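Local atomic coordinates of putative secreted endoglycosylceramidase (Rhodococcus hoagii, PDB entry 6JYZ), a protein that probably hydrolyses O-glycosidic bonds of glycolipids, as an endogalactosylceramidase of glycosyl hydrolase family 5. Residues A[195-198]-A[199-203]. Residues are numbered along the deposited sequence; the frame is centred on the assembly and turned at random.
Sequences GHLV and QTWAR
Helix 193-206 is one of the outer helices of the family 5 (beta/alpha)8 barrel, and here two of its turns meet through the i to i+4 bonds of an alpha-helix. Gln199 N donates to Gly195 O, Trp201 N to Leu197 O at 2.8 Å, and Ala202 N to Val198 O. His196 O takes the N-H of Thr200 at 2.9 Å and has the hydroxyl of the same residue close by, OG1 lying 3.0 Å from His196 O. A chi1 of -66° puts OG1 beside its own backbone N, on the side of the preceding turn, where it reaches the His196 carbonyl; its one proton has two acceptors within reach, this carbonyl and Glu92 OE1, and which it serves is not settled.

On the barrel side, Leu197 and Trp201 stand one turn apart, the methyl CD1 of Leu197 approaching CD1 of the indole at a loose 4.4 Å. Both side chains also rest on Met124 of strand 119-124, and Trp201 NE1 bonds to Leu219 O, just beyond the end of strand 214-218. Val198 and Ala202 instead face helix 230-251, both touching Ala247.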
loop_
_atom_site.group_PDB
_atom_site.type_symbol
_atom_site.label_atom_id
_atom_site.label_comp_id
_atom_site.label_asym_id
_atom_site.label_seq_id
_atom_site.Cartn_x
_atom_site.Cartn_y
_atom_site.Cartn_z
ATOM N N GLY A 195 2.317 -21.857 7.801
ATOM C CA GLY A 195 1.853 -21.788 9.205
ATOM C C GLY A 195 2.744 -20.828 9.995
ATOM O O GLY A 195 2.224 -20.122 10.874
ATOM N N HIS A 196 4.017 -20.733 9.663
ATOM C CA HIS A 196 4.870 -19.731 10.306
ATOM C C HIS A 196 4.434 -18.301 10.012
ATOM O O HIS A 196 4.403 -17.471 10.903
ATOM C CB HIS A 196 6.325 -19.902 9.893
ATOM C CG HIS A 196 7.022 -20.969 10.652
ATOM N ND1 HIS A 196 7.208 -22.281 10.339
ATOM C CD2 HIS A 196 7.747 -20.739 11.743
ATOM C CE1 HIS A 196 7.960 -22.869 11.308
ATOM N NE2 HIS A 196 8.303 -21.922 12.148
ATOM N N LEU A 197 4.142 -17.981 8.745
ATOM C CA LEU A 197 3.676 -16.628 8.458
ATOM C C LEU A 197 2.327 -16.353 9.123
ATOM O O LEU A 197 2.088 -15.241 9.634
ATOM C CB LEU A 197 3.617 -16.357 6.936
ATOM C CG LEU A 197 3.172 -14.935 6.597
ATOM C CD1 LEU A 197 4.056 -13.889 7.302
ATOM C CD2 LEU A 197 3.167 -14.715 5.081
ATOM N N VAL A 198 1.414 -17.330 9.119
ATOM C CA VAL A 198 0.139 -17.134 9.783
ATOM C C VAL A 198 0.342 -16.814 11.269
ATOM O O VAL A 198 -0.280 -15.866 11.787
ATOM C CB VAL A 198 -0.739 -18.393 9.568
ATOM C CG1 VAL A 198 -1.962 -18.378 10.453
ATOM C CG2 VAL A 198 -1.175 -18.510 8.101
ATOM N N GLN A 199 1.206 -17.571 11.954
ATOM C CA GLN A 199 1.470 -17.302 13.361
ATOM C C GLN A 199 2.142 -15.959 13.528
ATOM O O GLN A 199 1.805 -15.225 14.475
ATOM C CB GLN A 199 2.311 -18.443 13.910
ATOM C CG GLN A 199 2.786 -18.133 15.353
ATOM C CD GLN A 199 3.519 -19.296 15.972
ATOM O OE1 GLN A 199 4.650 -19.607 15.636
ATOM N NE2 GLN A 199 2.814 -19.968 16.816
ATOM N N THR A 200 3.073 -15.580 12.665
ATOM C CA THR A 200 3.715 -14.274 12.744
ATOM C C THR A 200 2.663 -13.144 12.603
ATOM O O THR A 200 2.694 -12.160 13.359
ATOM C CB THR A 200 4.839 -14.167 11.695
ATOM O OG1 THR A 200 5.844 -15.108 12.062
ATOM C CG2 THR A 200 5.387 -12.756 11.580
ATOM N N TRP A 201 1.722 -13.292 11.671
ATOM C CA TRP A 201 0.662 -12.296 11.543
ATOM C C TRP A 201 -0.162 -12.214 12.813
ATOM O O TRP A 201 -0.506 -11.129 13.260
ATOM C CB TRP A 201 -0.288 -12.626 10.370
ATOM C CG TRP A 201 -0.115 -11.701 9.202
ATOM C CD1 TRP A 201 0.083 -12.038 7.890
ATOM C CD2 TRP A 201 -0.173 -10.253 9.239
ATOM N NE1 TRP A 201 0.139 -10.911 7.102
ATOM C CE2 TRP A 201 -0.003 -9.780 7.922
ATOM C CE3 TRP A 201 -0.326 -9.310 10.286
ATOM C CZ2 TRP A 201 0.011 -8.408 7.608
ATOM C CZ3 TRP A 201 -0.289 -7.964 9.956
ATOM C CH2 TRP A 201 -0.092 -7.509 8.636
ATOM N N ALA A 202 -0.517 -13.347 13.409
ATOM C CA ALA A 202 -1.309 -13.338 14.656
ATOM C C ALA A 202 -0.540 -12.605 15.754
ATOM O O ALA A 202 -1.120 -11.748 16.462
ATOM C CB ALA A 202 -1.632 -14.759 15.048
ATOM N N ARG A 203 0.757 -12.891 15.859
ATOM C CA ARG A 203 1.580 -12.251 16.903
ATOM C C ARG A 203 1.618 -10.754 16.653
ATOM O O ARG A 203 1.555 -9.952 17.597
ATOM C CB ARG A 203 2.983 -12.856 16.879
ATOM C CG ARG A 203 2.971 -14.274 17.447
ATOM C CD ARG A 203 4.319 -14.913 17.164
ATOM N NE ARG A 203 4.394 -16.189 17.891
ATOM C CZ ARG A 203 5.468 -16.934 17.869
ATOM N NH1 ARG A 203 6.463 -16.738 17.041
ATOM N NH2 ARG A 203 5.518 -17.963 18.736
#